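Local atomic coordinates of phosphoglycerol transferase (Streptococcus pyogenes, PDB entry 5U9Z), a protein that probably transfers glycerol phosphate onto streptococcal rhamnose polysaccharides such as the group A carbohydrate, with a manganese-binding site of the alkaline phosphatase type. Residues L44-S49 with G268-G273; G87-E92 with F145-V150. All coordinates share one frame; numbering follows the deposited sequence.

Contact 1. Residues L44-S49 with G268-G273. With MN (manganese (II) ion), chain C.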
ATOM      1  N   LEU A  44      -2.745  -3.532   4.044  1.00 42.84           N
ATOM      2  CA  LEU A  44      -1.566  -4.287   3.631  1.00 40.90           C
ATOM      3  C   LEU A  44      -1.800  -5.751   3.979  1.00 41.14           C
ATOM      4  O   LEU A  44      -1.784  -6.126   5.156  1.00 41.56           O
ATOM      5  CB  LEU A  44      -0.315  -3.741   4.318  1.00 41.69           C
ATOM      6  CG  LEU A  44       1.058  -4.225   3.841  1.00 40.01           C
ATOM      7  CD1 LEU A  44       2.147  -3.307   4.387  1.00 41.19           C
ATOM      8  CD2 LEU A  44       1.340  -5.659   4.260  1.00 39.90           C
ATOM      9  N   SER A  45      -2.023  -6.577   2.957  1.00 40.90           N
ATOM     10  CA  SER A  45      -2.246  -8.011   3.144  1.00 40.60           C
ATOM     11  C   SER A  45      -0.894  -8.711   3.064  1.00 39.81           C
ATOM     12  O   SER A  45      -0.358  -8.935   1.975  1.00 38.71           O
ATOM     13  CB  SER A  45      -3.223  -8.542   2.102  1.00 39.76           C
ATOM     14  OG  SER A  45      -3.571  -9.893   2.362  1.00 40.69           O
ATOM     15  N   GLU A  46      -0.349  -9.064   4.226  1.00 41.23           N
ATOM     16  CA  GLU A  46       1.007  -9.595   4.327  1.00 39.22           C
ATOM     17  C   GLU A  46       1.213 -10.783   3.395  1.00 38.91           C
ATOM     18  O   GLU A  46       0.468 -11.767   3.446  1.00 39.03           O
ATOM     19  CB  GLU A  46       1.286  -9.997   5.781  1.00 40.05           C
ATOM     20  CG  GLU A  46       2.589 -10.758   6.009  1.00 39.39           C
ATOM     21  CD  GLU A  46       3.804  -9.983   5.555  1.00 39.12           C
ATOM     22  OE1 GLU A  46       4.519 -10.464   4.651  1.00 39.02           O
ATOM     23  OE2 GLU A  46       4.035  -8.885   6.097  1.00 41.35           O
ATOM     24  N   SER A  47       2.223 -10.670   2.529  1.00 38.02           N
ATOM     25  CA  SER A  47       2.709 -11.763   1.685  1.00 38.10           C
ATOM     26  C   SER A  47       1.666 -12.278   0.692  1.00 39.13           C
ATOM     27  O   SER A  47       1.788 -13.405   0.203  1.00 39.08           O
ATOM     28  CB  SER A  47       3.224 -12.929   2.539  1.00 38.50           C
ATOM     29  OG  SER A  47       4.347 -12.546   3.317  1.00 38.38           O
ATOM     30  N   LEU A  48       0.654 -11.479   0.348  1.00 38.84           N
ATOM     31  CA  LEU A  48      -0.410 -11.928  -0.546  1.00 40.68           C
ATOM     32  C   LEU A  48       0.005 -11.708  -1.997  1.00 40.94           C
ATOM     33  O   LEU A  48       0.286 -10.575  -2.403  1.00 39.80           O
ATOM     34  CB  LEU A  48      -1.721 -11.197  -0.255  1.00 40.26           C
ATOM     35  CG  LEU A  48      -2.917 -11.657  -1.099  1.00 43.19           C
ATOM     36  CD1 LEU A  48      -4.182 -11.748  -0.265  1.00 43.14           C
ATOM     37  CD2 LEU A  48      -3.138 -10.726  -2.285  1.00 43.64           C
ATOM     38  N   SER A  49       0.025 -12.788  -2.779  1.00 42.17           N
ATOM     39  CA  SER A  49       0.381 -12.709  -4.190  1.00 41.72           C
ATOM     40  C   SER A  49      -0.055 -13.996  -4.877  1.00 42.92           C
ATOM     41  O   SER A  49       0.291 -15.089  -4.421  1.00 42.73           O
ATOM     42  CB  SER A  49       1.887 -12.485  -4.353  1.00 39.84           C
ATOM     43  OG  SER A  49       2.212 -12.099  -5.677  1.00 42.17           O
ATOM     44  N   GLY A 268      -0.816  -6.753  -1.595  1.00 41.84           N
ATOM     45  CA  GLY A 268       0.231  -7.529  -0.957  1.00 40.35           C
ATOM     46  C   GLY A 268       1.542  -6.760  -0.999  1.00 38.68           C
ATOM     47  O   GLY A 268       1.887  -6.147  -2.007  1.00 38.81           O
ATOM     48  N   ASP A 269       2.262  -6.781   0.123  1.00 38.82           N
ATOM     49  CA  ASP A 269       3.500  -6.011   0.183  1.00 38.13           C
ATOM     50  C   ASP A 269       4.617  -6.679  -0.614  1.00 37.34           C
ATOM     51  O   ASP A 269       5.457  -5.983  -1.197  1.00 36.51           O
ATOM     52  CB  ASP A 269       3.918  -5.784   1.639  1.00 38.37           C
ATOM     53  CG  ASP A 269       4.093  -7.069   2.415  1.00 38.16           C
ATOM     54  OD1 ASP A 269       3.520  -8.100   2.009  1.00 37.18           O
ATOM     55  OD2 ASP A 269       4.811  -7.043   3.441  1.00 36.78           O
ATOM     56  N   HIS A 270       4.624  -8.009  -0.687  1.00 35.70           N
ATOM     57  CA  HIS A 270       5.672  -8.740  -1.390  1.00 36.90           C
ATOM     58  C   HIS A 270       5.265 -10.202  -1.495  1.00 35.47           C
ATOM     59  O   HIS A 270       4.408 -10.678  -0.747  1.00 36.17           O
ATOM     60  CB  HIS A 270       7.015  -8.623  -0.662  1.00 35.78           C
ATOM     61  CG  HIS A 270       6.945  -9.020   0.778  1.00 36.53           C
ATOM     62  ND1 HIS A 270       6.823 -10.331   1.184  1.00 36.41           N
ATOM     63  CD2 HIS A 270       6.957  -8.275   1.908  1.00 36.71           C
ATOM     64  CE1 HIS A 270       6.768 -10.378   2.504  1.00 36.69           C
ATOM     65  NE2 HIS A 270       6.843  -9.144   2.967  1.00 35.95           N
ATOM     66  N   LEU A 271       5.908 -10.915  -2.416  1.00 35.01           N
ATOM     67  CA  LEU A 271       5.709 -12.352  -2.493  1.00 37.67           C
ATOM     68  C   LEU A 271       6.231 -13.030  -1.225  1.00 37.23           C
ATOM     69  O   LEU A 271       7.168 -12.538  -0.589  1.00 37.40           O
ATOM     70  CB  LEU A 271       6.425 -12.935  -3.708  1.00 38.90           C
ATOM     71  CG  LEU A 271       5.650 -12.952  -5.024  1.00 39.48           C
ATOM     72  CD1 LEU A 271       5.528 -11.554  -5.612  1.00 39.92           C
ATOM     73  CD2 LEU A 271       6.318 -13.897  -6.007  1.00 41.35           C
ATOM     74  N   PRO A 272       5.653 -14.165  -0.839  1.00 36.90           N
ATOM     75  CA  PRO A 272       6.258 -14.958   0.236  1.00 39.58           C
ATOM     76  C   PRO A 272       7.606 -15.507  -0.205  1.00 40.82           C
ATOM     77  O   PRO A 272       7.841 -15.761  -1.388  1.00 40.33           O
ATOM     78  CB  PRO A 272       5.243 -16.081   0.468  1.00 40.26           C
ATOM     79  CG  PRO A 272       4.577 -16.240  -0.864  1.00 40.70           C
ATOM     80  CD  PRO A 272       4.490 -14.851  -1.435  1.00 39.82           C
ATOM     81  N   GLY A 273       8.496 -15.687   0.766  1.00 40.37           N
ATOM     82  CA  GLY A 273       9.851 -16.117   0.472  1.00 42.52           C
ATOM     83  C   GLY A 273      10.016 -17.620   0.369  1.00 44.32           C
ATOM     84  O   GLY A 273      11.094 -18.148   0.645  1.00 46.64           O
TER
HETATM   85 MN    MN C 901       5.621  -8.460   4.759  1.00 37.30          MN
HETATM   86  O   HOH W   1       7.140  -9.366   6.217  1.00 39.24           O

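Contact 2. Residues G87-E92 with F145-V150. With MN (manganese (II) ion), chain C.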
ATOM      1  N   GLY A  87      10.415  -6.814   3.916  1.00 40.07           N
ATOM      2  CA  GLY A  87      10.374  -5.390   3.642  1.00 39.96           C
ATOM      3  C   GLY A  87       9.026  -4.743   3.854  1.00 40.07           C
ATOM      4  O   GLY A  87       8.801  -3.640   3.347  1.00 39.51           O
ATOM      5  N   THR A  88       8.131  -5.394   4.601  1.00 39.59           N
ATOM      6  CA  THR A  88       6.774  -4.908   4.832  1.00 38.06           C
ATOM      7  C   THR A  88       6.700  -3.394   5.030  1.00 40.61           C
ATOM      8  O   THR A  88       6.022  -2.686   4.275  1.00 39.22           O
ATOM      9  CB  THR A  88       6.199  -5.629   6.056  1.00 37.67           C
ATOM     10  OG1 THR A  88       6.477  -7.034   5.962  1.00 37.86           O
ATOM     11  CG2 THR A  88       4.689  -5.402   6.167  1.00 39.34           C
ATOM     12  N   ALA A  89       7.402  -2.879   6.041  1.00 39.78           N
ATOM     13  CA  ALA A  89       7.215  -1.489   6.443  1.00 40.20           C
ATOM     14  C   ALA A  89       7.676  -0.499   5.382  1.00 40.46           C
ATOM     15  O   ALA A  89       7.273   0.666   5.429  1.00 42.11           O
ATOM     16  CB  ALA A  89       7.949  -1.221   7.754  1.00 39.51           C
ATOM     17  N   ASN A  90       8.506  -0.930   4.430  1.00 39.32           N
ATOM     18  CA  ASN A  90       8.962  -0.023   3.381  1.00 39.31           C
ATOM     19  C   ASN A  90       7.863   0.244   2.360  1.00 41.18           C
ATOM     20  O   ASN A  90       7.719   1.374   1.878  1.00 41.62           O
ATOM     21  CB  ASN A  90      10.202  -0.597   2.696  1.00 40.93           C
ATOM     22  CG  ASN A  90      11.419  -0.573   3.593  1.00 43.34           C
ATOM     23  OD1 ASN A  90      11.561   0.314   4.436  1.00 41.34           O
ATOM     24  ND2 ASN A  90      12.304  -1.549   3.422  1.00 43.34           N
HETATM   25  N   MSE A  91       7.089  -0.774   2.009  1.00 40.85           N
HETATM   26  CA  MSE A  91       5.950  -0.565   1.126  1.00 41.67           C
HETATM   27  C   MSE A  91       4.922   0.287   1.864  1.00 41.52           C
HETATM   28  O   MSE A  91       4.363   1.228   1.305  1.00 42.16           O
HETATM   29  CB  MSE A  91       5.345  -1.897   0.679  1.00 40.61           C
HETATM   30  CG  MSE A  91       5.872  -2.395  -0.671  1.00 41.13           C
HETATM   31 SE   MSE A  91       7.804  -2.707  -0.726  1.00 52.85          SE
HETATM   32  CE  MSE A  91       7.896  -4.176   0.555  1.00 40.34           C
ATOM     33  N   GLU A  92       4.701  -0.046   3.137  1.00 41.24           N
ATOM     34  CA  GLU A  92       3.799   0.734   3.980  1.00 42.19           C
ATOM     35  C   GLU A  92       4.166   2.215   3.959  1.00 43.06           C
ATOM     36  O   GLU A  92       3.307   3.079   3.752  1.00 44.03           O
ATOM     37  CB  GLU A  92       3.842   0.179   5.404  1.00 42.73           C
ATOM     38  CG  GLU A  92       2.887   0.827   6.380  1.00 43.96           C
ATOM     39  CD  GLU A  92       3.145   0.373   7.802  1.00 45.41           C
ATOM     40  OE1 GLU A  92       3.689  -0.738   7.977  1.00 44.92           O
ATOM     41  OE2 GLU A  92       2.820   1.128   8.743  1.00 46.18           O
ATOM     42  N   PHE A 145       9.585  -2.327  13.661  1.00 41.64           N
ATOM     43  CA  PHE A 145       9.934  -1.417  12.568  1.00 42.79           C
ATOM     44  C   PHE A 145       9.561   0.030  12.887  1.00 44.79           C
ATOM     45  O   PHE A 145       9.308   0.833  11.984  1.00 42.67           O
ATOM     46  CB  PHE A 145       9.296  -1.876  11.253  1.00 43.41           C
ATOM     47  CG  PHE A 145       9.788  -3.221  10.795  1.00 43.27           C
ATOM     48  CD1 PHE A 145      11.017  -3.342  10.166  1.00 43.87           C
ATOM     49  CD2 PHE A 145       9.039  -4.365  11.018  1.00 44.10           C
ATOM     50  CE1 PHE A 145      11.482  -4.577   9.755  1.00 45.25           C
ATOM     51  CE2 PHE A 145       9.498  -5.601  10.607  1.00 43.74           C
ATOM     52  CZ  PHE A 145      10.725  -5.708   9.977  1.00 43.76           C
ATOM     53  N   ASN A 146       9.547   0.379  14.177  1.00 45.92           N
ATOM     54  CA  ASN A 146       9.372   1.761  14.621  1.00 45.79           C
ATOM     55  C   ASN A 146       7.978   2.298  14.303  1.00 46.08           C
ATOM     56  O   ASN A 146       7.797   3.507  14.147  1.00 47.61           O
ATOM     57  CB  ASN A 146      10.437   2.674  13.999  1.00 44.63           C
ATOM     58  CG  ASN A 146      10.711   3.911  14.840  1.00 45.18           C
ATOM     59  OD1 ASN A 146      10.595   3.882  16.064  1.00 45.19           O
ATOM     60  ND2 ASN A 146      11.076   5.008  14.183  1.00 45.08           N
ATOM     61  N   ARG A 147       6.981   1.416  14.212  1.00 46.07           N
ATOM     62  CA  ARG A 147       5.647   1.859  13.812  1.00 47.83           C
ATOM     63  C   ARG A 147       5.013   2.758  14.867  1.00 48.96           C
ATOM     64  O   ARG A 147       4.421   3.791  14.529  1.00 48.56           O
ATOM     65  CB  ARG A 147       4.751   0.654  13.531  1.00 46.16           C
ATOM     66  CG  ARG A 147       5.033  -0.021  12.200  1.00 46.11           C
ATOM     67  CD  ARG A 147       3.890  -0.929  11.784  1.00 43.75           C
ATOM     68  NE  ARG A 147       4.164  -1.604  10.518  1.00 43.70           N
ATOM     69  CZ  ARG A 147       4.705  -2.815  10.403  1.00 43.84           C
ATOM     70  NH1 ARG A 147       5.035  -3.513  11.479  1.00 43.11           N
ATOM     71  NH2 ARG A 147       4.909  -3.334   9.199  1.00 44.53           N
ATOM     72  N   LYS A 148       5.122   2.387  16.147  1.00 49.40           N
ATOM     73  CA  LYS A 148       4.513   3.186  17.207  1.00 51.63           C
ATOM     74  C   LYS A 148       4.973   4.634  17.136  1.00 51.99           C
ATOM     75  O   LYS A 148       4.167   5.561  17.278  1.00 52.47           O
ATOM     76  CB  LYS A 148       4.846   2.591  18.577  1.00 52.84           C
ATOM     77  CG  LYS A 148       4.103   3.248  19.737  1.00 55.92           C
ATOM     78  CD  LYS A 148       4.702   2.857  21.082  1.00 59.29           C
ATOM     79  CE  LYS A 148       3.894   3.426  22.240  1.00 59.36           C
ATOM     80  NZ  LYS A 148       2.584   2.737  22.406  1.00 59.00           N
ATOM     81  N   THR A 149       6.272   4.847  16.915  1.00 51.77           N
ATOM     82  CA  THR A 149       6.795   6.203  16.785  1.00 50.99           C
ATOM     83  C   THR A 149       6.245   6.889  15.541  1.00 52.19           C
ATOM     84  O   THR A 149       6.009   8.104  15.547  1.00 52.93           O
ATOM     85  CB  THR A 149       8.323   6.167  16.745  1.00 51.15           C
ATOM     86  OG1 THR A 149       8.816   5.551  17.941  1.00 53.00           O
ATOM     87  CG2 THR A 149       8.904   7.569  16.627  1.00 49.61           C
ATOM     88  N   VAL A 150       6.039   6.130  14.463  1.00 50.66           N
ATOM     89  CA  VAL A 150       5.558   6.719  13.215  1.00 51.37           C
ATOM     90  C   VAL A 150       4.144   7.256  13.393  1.00 51.38           C
ATOM     91  O   VAL A 150       3.852   8.412  13.065  1.00 52.21           O
ATOM     92  CB  VAL A 150       5.628   5.688  12.073  1.00 51.31           C
ATOM     93  CG1 VAL A 150       4.799   6.135  10.874  1.00 50.89           C
ATOM     94  CG2 VAL A 150       7.075   5.467  11.654  1.00 51.26           C
TER
HETATM   95 MN    MN C 901       5.621  -8.460   4.759  1.00 37.30          MN
HETATM   96  O   HOH W   1       7.140  -9.366   6.217  1.00 39.24           O

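Contact 1. Residues L44-S49 with G268-G273
Asp269 is gripped through both carboxylate oxygens: OD1 accepts the backbone N-H of Ser47, with N to OD1 2.9 Å and an almost straight N-H...O angle of 171°, while OD2 binds the manganese ion at 2.1 Å. These two holds fix the rotation of the group, and Leu44 CD2 packs against Asp269 CG at 3.6 Å. Glu46 comes to the same ion with both oxygens, OE2 at 2.1 Å and OE1 at 2.3 Å from the metal; a bend at chi2 (58°) curls its chain so that the carboxylate chelates. Its plane stands 80° from that of Asp269. His270 adds NE2, and its ring is steadied at the far nitrogen, where ND1 donates to Leu271 O (2.9 Å); that oxygen lies nearly in the ring plane, though ND1 stands above the plane of the carbonyl. The type II turn from Ser45 to Leu48 lies against the loop after strand 262-268, and Ser47 CA makes a C-H...O contact with His270 O. Two neighbouring parallel strands thus deliver their metal ligands from their C-terminal ends, as in the alkaline phosphatase superfamily; Thr88 and a water complete the site. Two carboxylates probably offset much of the ion's charge, while second-shell bonds from Ser47 N and to Leu271 O position Asp269 and His270.

Contact 2. Residues G87-E92 with F145-V150
Arg147 lays the edge of its guanidinium group along the carboxylate of Glu92, the two planes only 2° apart, in a buried salt bridge that joins the N-terminal parts of helices 88-97 and 147-153 in the alkaline phosphatase-like fold. The grip is side-on and converges on one oxygen. NE reaches Glu92 OE1 at 2.7 Å on its syn lone pair, with an N-H...O angle of 162°, whereas NH2 meets OE1 at 3.1 Å through a more bent bond. Both chains are stretched out to make this reach: the Glu92 side chain leaves the helix with CG anti to the backbone N (chi1 -176°), and Arg147 is extended from CG to NE. The second carboxylate oxygen, OE2, is hydrogen-bonded to Tyr151 OH, so both oxygens of the acid are held. Ile203 of strand 199-203 touches both partners. Ala89 CB packs on Phe145 CB at 3.8 Å and lies near the guanidinium as well. At the start of its helix Thr88 turns its two branches to different tasks: OG1 is a ligand of the manganese ion, while the methyl CG2 faces the edge of the guanidinium, 3.7 Å from Arg147 NH2.

How the contacts relate
The centres of the two contacts lie about 15 Å apart, and the manganese ion with its bound water belongs to both. Along the chain, contact 2 is nested within the loop closed by contact 1: strand 39-45 comes first, then helices 88-97 and 147-153, and finally the loop after strand 262-268. Strands 39-45 and 262-268 are neighbours in the large mixed sheet, while helix 88-97 packs Thr88 and Glu92 on Leu44. Thr88 is the meeting point: its OG1 lies 3.1 Å from Glu46 OE2, both of them ligands of the manganese. A metal site drawn from distant parts of the sequence is thereby assembled at the C-terminal ends of two central parallel strands.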